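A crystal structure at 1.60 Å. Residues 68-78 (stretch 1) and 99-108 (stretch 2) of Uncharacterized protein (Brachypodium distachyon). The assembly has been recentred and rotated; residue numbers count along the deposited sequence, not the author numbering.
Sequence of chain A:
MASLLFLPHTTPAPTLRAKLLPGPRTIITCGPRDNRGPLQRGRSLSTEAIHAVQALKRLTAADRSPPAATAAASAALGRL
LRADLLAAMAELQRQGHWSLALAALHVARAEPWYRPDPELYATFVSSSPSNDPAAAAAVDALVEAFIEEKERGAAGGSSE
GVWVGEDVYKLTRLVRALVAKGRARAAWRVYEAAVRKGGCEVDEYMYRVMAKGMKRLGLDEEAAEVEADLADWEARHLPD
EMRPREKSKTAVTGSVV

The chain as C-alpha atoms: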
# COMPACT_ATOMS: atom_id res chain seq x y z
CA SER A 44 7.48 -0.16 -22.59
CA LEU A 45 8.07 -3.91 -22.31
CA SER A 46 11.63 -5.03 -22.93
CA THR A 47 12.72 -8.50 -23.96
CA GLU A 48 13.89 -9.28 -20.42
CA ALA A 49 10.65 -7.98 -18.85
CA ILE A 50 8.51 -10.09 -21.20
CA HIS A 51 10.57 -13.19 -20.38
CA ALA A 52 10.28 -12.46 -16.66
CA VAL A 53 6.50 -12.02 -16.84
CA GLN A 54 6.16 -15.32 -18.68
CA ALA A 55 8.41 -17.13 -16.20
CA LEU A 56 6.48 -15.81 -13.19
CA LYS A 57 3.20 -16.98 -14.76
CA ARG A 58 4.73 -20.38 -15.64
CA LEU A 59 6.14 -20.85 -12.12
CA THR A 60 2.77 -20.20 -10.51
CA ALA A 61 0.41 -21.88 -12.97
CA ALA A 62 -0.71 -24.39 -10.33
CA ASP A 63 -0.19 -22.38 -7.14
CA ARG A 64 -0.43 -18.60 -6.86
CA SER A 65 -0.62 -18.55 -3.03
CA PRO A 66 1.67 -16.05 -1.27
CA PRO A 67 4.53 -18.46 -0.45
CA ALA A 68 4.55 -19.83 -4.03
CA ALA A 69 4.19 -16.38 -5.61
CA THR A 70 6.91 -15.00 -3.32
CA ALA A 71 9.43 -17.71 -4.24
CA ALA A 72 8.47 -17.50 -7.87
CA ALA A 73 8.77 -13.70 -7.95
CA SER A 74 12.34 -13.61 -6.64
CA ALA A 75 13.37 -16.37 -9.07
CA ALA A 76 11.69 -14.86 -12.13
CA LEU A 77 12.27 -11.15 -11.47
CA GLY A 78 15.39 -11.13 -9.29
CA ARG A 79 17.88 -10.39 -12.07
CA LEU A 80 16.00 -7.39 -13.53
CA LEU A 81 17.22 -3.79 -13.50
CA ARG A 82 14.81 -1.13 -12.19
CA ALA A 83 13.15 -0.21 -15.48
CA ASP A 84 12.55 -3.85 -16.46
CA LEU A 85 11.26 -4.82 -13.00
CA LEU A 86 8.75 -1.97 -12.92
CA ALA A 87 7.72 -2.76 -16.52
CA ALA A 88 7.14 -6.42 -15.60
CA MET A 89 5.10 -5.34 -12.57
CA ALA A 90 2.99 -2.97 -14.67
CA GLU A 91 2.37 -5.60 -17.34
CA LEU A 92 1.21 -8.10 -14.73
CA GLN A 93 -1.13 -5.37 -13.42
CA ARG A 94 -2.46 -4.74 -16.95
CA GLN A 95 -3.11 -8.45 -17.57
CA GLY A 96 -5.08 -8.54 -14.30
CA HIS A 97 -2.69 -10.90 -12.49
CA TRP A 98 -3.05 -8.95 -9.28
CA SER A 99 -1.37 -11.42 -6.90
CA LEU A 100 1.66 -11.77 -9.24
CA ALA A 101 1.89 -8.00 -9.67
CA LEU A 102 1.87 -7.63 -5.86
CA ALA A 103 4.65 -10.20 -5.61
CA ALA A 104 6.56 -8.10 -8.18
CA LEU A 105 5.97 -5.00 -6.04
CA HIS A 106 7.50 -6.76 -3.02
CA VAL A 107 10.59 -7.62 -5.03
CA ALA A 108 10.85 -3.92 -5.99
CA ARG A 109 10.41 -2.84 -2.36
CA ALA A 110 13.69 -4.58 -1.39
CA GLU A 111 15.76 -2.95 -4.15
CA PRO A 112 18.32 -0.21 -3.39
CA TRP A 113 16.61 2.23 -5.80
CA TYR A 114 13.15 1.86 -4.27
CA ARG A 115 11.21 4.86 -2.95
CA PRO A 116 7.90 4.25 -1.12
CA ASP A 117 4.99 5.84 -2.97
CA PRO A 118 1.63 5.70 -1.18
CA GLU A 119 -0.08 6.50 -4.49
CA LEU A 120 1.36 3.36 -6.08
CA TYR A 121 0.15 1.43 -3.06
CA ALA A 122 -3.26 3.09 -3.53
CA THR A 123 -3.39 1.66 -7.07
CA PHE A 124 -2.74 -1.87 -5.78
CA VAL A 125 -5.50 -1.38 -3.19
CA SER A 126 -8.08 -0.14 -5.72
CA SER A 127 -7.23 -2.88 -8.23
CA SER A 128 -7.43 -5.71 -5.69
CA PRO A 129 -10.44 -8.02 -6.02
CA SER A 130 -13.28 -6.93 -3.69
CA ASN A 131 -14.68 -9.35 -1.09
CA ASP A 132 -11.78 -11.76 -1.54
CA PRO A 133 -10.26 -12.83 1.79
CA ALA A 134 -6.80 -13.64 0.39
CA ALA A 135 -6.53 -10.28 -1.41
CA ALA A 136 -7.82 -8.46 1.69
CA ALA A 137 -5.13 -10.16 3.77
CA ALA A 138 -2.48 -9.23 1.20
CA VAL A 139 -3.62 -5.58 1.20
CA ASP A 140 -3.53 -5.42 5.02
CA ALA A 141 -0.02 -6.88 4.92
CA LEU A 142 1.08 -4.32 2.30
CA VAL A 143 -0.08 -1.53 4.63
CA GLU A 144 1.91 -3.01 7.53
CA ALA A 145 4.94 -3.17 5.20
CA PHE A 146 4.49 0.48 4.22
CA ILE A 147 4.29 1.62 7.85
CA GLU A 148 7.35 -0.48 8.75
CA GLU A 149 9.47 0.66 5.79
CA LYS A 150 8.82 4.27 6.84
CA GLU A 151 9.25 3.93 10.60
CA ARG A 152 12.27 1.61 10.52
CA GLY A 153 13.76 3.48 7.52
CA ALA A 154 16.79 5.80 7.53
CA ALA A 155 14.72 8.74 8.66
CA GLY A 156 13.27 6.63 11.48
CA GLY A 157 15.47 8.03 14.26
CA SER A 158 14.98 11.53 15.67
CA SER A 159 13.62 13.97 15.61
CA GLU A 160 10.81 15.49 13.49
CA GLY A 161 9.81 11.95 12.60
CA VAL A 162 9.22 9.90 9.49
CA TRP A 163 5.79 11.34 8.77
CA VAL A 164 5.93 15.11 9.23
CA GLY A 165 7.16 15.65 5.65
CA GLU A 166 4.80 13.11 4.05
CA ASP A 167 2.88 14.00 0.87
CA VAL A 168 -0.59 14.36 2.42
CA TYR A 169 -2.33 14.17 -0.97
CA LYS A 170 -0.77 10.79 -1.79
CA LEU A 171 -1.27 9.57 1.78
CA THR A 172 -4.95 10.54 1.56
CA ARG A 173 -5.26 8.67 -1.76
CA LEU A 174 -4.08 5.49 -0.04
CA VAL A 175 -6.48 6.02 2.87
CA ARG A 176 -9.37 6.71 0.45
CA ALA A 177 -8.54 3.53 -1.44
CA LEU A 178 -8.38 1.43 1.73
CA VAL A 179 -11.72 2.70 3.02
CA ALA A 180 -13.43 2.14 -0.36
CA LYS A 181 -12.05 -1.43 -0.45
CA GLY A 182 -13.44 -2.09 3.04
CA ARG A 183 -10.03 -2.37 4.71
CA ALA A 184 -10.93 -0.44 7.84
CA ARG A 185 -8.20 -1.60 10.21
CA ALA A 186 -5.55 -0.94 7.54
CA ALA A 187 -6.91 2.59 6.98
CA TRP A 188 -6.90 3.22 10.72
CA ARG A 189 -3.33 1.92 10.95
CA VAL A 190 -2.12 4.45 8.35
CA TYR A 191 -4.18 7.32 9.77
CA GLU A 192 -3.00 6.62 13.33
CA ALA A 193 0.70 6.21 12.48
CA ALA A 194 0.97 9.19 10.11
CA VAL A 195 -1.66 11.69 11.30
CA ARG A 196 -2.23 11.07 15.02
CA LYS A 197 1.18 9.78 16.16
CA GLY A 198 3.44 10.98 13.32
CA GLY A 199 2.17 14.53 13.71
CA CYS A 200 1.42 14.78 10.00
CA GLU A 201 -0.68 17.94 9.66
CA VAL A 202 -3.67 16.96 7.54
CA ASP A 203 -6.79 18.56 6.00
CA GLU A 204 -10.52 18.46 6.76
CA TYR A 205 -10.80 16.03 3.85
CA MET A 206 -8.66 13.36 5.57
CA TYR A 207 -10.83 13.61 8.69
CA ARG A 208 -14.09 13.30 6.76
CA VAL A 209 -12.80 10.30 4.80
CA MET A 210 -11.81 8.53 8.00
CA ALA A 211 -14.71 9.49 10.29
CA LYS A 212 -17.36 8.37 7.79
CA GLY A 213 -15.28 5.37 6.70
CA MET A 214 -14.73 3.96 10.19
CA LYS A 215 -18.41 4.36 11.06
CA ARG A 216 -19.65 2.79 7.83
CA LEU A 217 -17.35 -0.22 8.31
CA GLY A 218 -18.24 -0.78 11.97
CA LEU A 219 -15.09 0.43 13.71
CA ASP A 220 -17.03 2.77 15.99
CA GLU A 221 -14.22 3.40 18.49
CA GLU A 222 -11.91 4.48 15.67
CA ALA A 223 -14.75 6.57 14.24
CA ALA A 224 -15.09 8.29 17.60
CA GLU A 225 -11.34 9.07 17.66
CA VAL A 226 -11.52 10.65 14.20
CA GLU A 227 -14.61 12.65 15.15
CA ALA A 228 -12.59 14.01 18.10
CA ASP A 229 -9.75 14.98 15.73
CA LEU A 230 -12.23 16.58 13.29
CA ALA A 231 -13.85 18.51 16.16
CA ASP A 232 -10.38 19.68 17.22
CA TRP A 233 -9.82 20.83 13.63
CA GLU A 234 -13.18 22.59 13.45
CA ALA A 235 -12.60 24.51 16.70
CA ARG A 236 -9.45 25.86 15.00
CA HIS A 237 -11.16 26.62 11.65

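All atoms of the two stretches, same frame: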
# COMPACT_ATOMS: atom_id res chain seq x y z
N ALA A 68 4.18 -19.42 -2.68
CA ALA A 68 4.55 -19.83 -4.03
C ALA A 68 4.84 -18.62 -4.92
O ALA A 68 5.82 -18.62 -5.67
CB ALA A 68 3.45 -20.69 -4.64
N ALA A 69 4.00 -17.59 -4.82
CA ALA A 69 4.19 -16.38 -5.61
C ALA A 69 5.43 -15.61 -5.16
O ALA A 69 6.09 -14.98 -5.98
CB ALA A 69 2.97 -15.49 -5.56
N THR A 70 5.73 -15.66 -3.86
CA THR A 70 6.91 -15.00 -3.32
C THR A 70 8.20 -15.64 -3.84
O THR A 70 9.10 -14.95 -4.31
CB THR A 70 6.91 -14.99 -1.77
OG1 THR A 70 5.77 -14.26 -1.30
CG2 THR A 70 8.18 -14.34 -1.23
N ALA A 71 8.27 -16.97 -3.75
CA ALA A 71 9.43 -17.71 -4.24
C ALA A 71 9.57 -17.53 -5.74
O ALA A 71 10.67 -17.35 -6.26
CB ALA A 71 9.30 -19.18 -3.89
N ALA A 72 8.44 -17.59 -6.44
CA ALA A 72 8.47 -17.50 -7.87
C ALA A 72 8.93 -16.11 -8.28
O ALA A 72 9.68 -15.97 -9.23
CB ALA A 72 7.12 -17.84 -8.48
N ALA A 73 8.48 -15.08 -7.56
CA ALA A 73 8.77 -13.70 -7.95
C ALA A 73 10.26 -13.37 -7.83
O ALA A 73 10.81 -12.70 -8.69
CB ALA A 73 7.92 -12.72 -7.16
N SER A 74 10.90 -13.83 -6.76
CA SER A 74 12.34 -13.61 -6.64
C SER A 74 13.11 -14.36 -7.73
O SER A 74 14.05 -13.82 -8.29
CB SER A 74 12.86 -13.96 -5.24
OG SER A 74 12.63 -15.31 -4.92
N ALA A 75 12.70 -15.58 -8.04
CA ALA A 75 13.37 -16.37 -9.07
C ALA A 75 13.19 -15.76 -10.46
O ALA A 75 14.15 -15.65 -11.23
CB ALA A 75 12.87 -17.81 -9.06
N ALA A 76 11.97 -15.34 -10.78
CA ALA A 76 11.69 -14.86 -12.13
C ALA A 76 12.13 -13.41 -12.37
O ALA A 76 12.53 -13.05 -13.49
CB ALA A 76 10.22 -15.04 -12.46
N LEU A 77 12.07 -12.60 -11.32
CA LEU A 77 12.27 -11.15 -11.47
C LEU A 77 13.56 -10.64 -10.83
O LEU A 77 13.91 -9.47 -10.98
CB LEU A 77 11.08 -10.39 -10.88
CG LEU A 77 9.66 -10.89 -11.18
CD1 LEU A 77 8.64 -10.05 -10.41
CD2 LEU A 77 9.35 -10.88 -12.66
N GLY A 78 14.26 -11.52 -10.12
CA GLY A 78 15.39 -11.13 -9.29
C GLY A 78 16.64 -10.64 -9.99
O GLY A 78 17.53 -10.11 -9.34
N SER A 99 -2.26 -10.80 -7.89
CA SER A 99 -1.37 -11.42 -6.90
C SER A 99 0.10 -11.48 -7.37
O SER A 99 1.01 -11.28 -6.57
CB SER A 99 -1.87 -12.80 -6.48
OG SER A 99 -1.66 -13.74 -7.51
N LEU A 100 0.31 -11.74 -8.66
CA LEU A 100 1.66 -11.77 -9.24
C LEU A 100 2.26 -10.38 -9.30
O LEU A 100 3.45 -10.21 -9.07
CB LEU A 100 1.66 -12.38 -10.64
CG LEU A 100 1.19 -13.83 -10.76
CD1 LEU A 100 1.44 -14.34 -12.17
CD2 LEU A 100 1.91 -14.70 -9.75
N ALA A 101 1.42 -9.39 -9.62
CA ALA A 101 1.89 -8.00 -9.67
C ALA A 101 2.30 -7.53 -8.27
O ALA A 101 3.28 -6.78 -8.13
CB ALA A 101 0.83 -7.08 -10.26
N LEU A 102 1.56 -7.97 -7.26
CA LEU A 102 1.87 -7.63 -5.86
C LEU A 102 3.19 -8.28 -5.47
O LEU A 102 4.02 -7.65 -4.81
CB LEU A 102 0.76 -8.13 -4.92
CG LEU A 102 0.33 -7.35 -3.67
CD1 LEU A 102 -0.02 -8.30 -2.52
CD2 LEU A 102 1.30 -6.27 -3.21
N ALA A 103 3.39 -9.53 -5.87
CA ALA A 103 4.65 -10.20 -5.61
C ALA A 103 5.79 -9.44 -6.29
O ALA A 103 6.88 -9.31 -5.71
CB ALA A 103 4.60 -11.66 -6.06
N ALA A 104 5.55 -8.91 -7.49
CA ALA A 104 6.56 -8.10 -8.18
C ALA A 104 6.87 -6.83 -7.39
O ALA A 104 8.04 -6.46 -7.24
CB ALA A 104 6.14 -7.77 -9.60
N LEU A 105 5.82 -6.18 -6.89
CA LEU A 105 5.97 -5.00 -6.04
C LEU A 105 6.89 -5.29 -4.86
O LEU A 105 7.79 -4.50 -4.56
CB LEU A 105 4.61 -4.48 -5.55
CG LEU A 105 4.62 -3.27 -4.59
CD1 LEU A 105 5.31 -2.08 -5.22
CD2 LEU A 105 3.21 -2.90 -4.16
N HIS A 106 6.67 -6.41 -4.18
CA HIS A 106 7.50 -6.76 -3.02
C HIS A 106 8.95 -7.00 -3.36
O HIS A 106 9.83 -6.69 -2.55
CB HIS A 106 6.90 -7.92 -2.24
CG HIS A 106 5.70 -7.54 -1.42
ND1 HIS A 106 5.72 -6.55 -0.50
CD2 HIS A 106 4.41 -8.07 -1.39
CE1 HIS A 106 4.51 -6.46 0.08
NE2 HIS A 106 3.71 -7.39 -0.47
N VAL A 107 9.22 -7.53 -4.55
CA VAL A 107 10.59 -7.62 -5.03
C VAL A 107 11.15 -6.20 -5.18
O VAL A 107 12.25 -5.91 -4.71
CB VAL A 107 10.71 -8.39 -6.36
CG1 VAL A 107 12.15 -8.38 -6.86
CG2 VAL A 107 10.24 -9.83 -6.20
N ALA A 108 10.38 -5.30 -5.80
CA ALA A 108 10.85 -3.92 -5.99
C ALA A 108 11.15 -3.23 -4.65
O ALA A 108 12.13 -2.49 -4.53
CB ALA A 108 9.83 -3.11 -6.78

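The helix carrying A69 and A73 packs against the one carrying A103 and V107 with an angle of 60° between their N-to-C directions and a closest axis approach of 9.0 Å. At this spacing the facing side chains near the centre are small: along the facing side of the first helix, A69, A73 and L77 recur every four residues, and A69 and A73 present no more than a methyl group. No hydrogen bond crosses the interface, which buries a modest 308 Å² in total and depends on the fit of apolar surfaces.

A103 forms the central bump of the second helix. A103 CB points toward the first helix and settles between A69 and A73, one turn apart, 4.2 Å from A69 CB and 3.7 Å from A73 CB. It also approaches the backbone, with A103 CB 3.6 Å from A69 O; this carbonyl is already engaged within its own helix, accepting a hydrogen bond from A73 N at 2.9 Å. A73 CB fits in return into a shallow hollow bordered by A103 and V107, lying 3.8 Å from V107 CG2 and 4.5 Å from A104 N.

V107, with chi1 in the t well, gives up more surface to the contact than any other residue, 64 Å². V107 CG2 also reaches the first helix's backbone, 4.1 Å from S74 N. The serine hydroxyl turns to its own helix instead, S74 OG donating to A71 O at 3.1 Å.

Longer side chains extend the packing beyond this alanine-rich centre. L77, in an mt rotamer, carries its CD1 to 3.5 Å from A104 CB, so that the leucine rests against the methyl of A104, whose CA-to-CB bond runs sideways. L100 also starts sideways, but its end comes nearer, bringing CD2 to 4.4 Å from A69 CB in a looser contact.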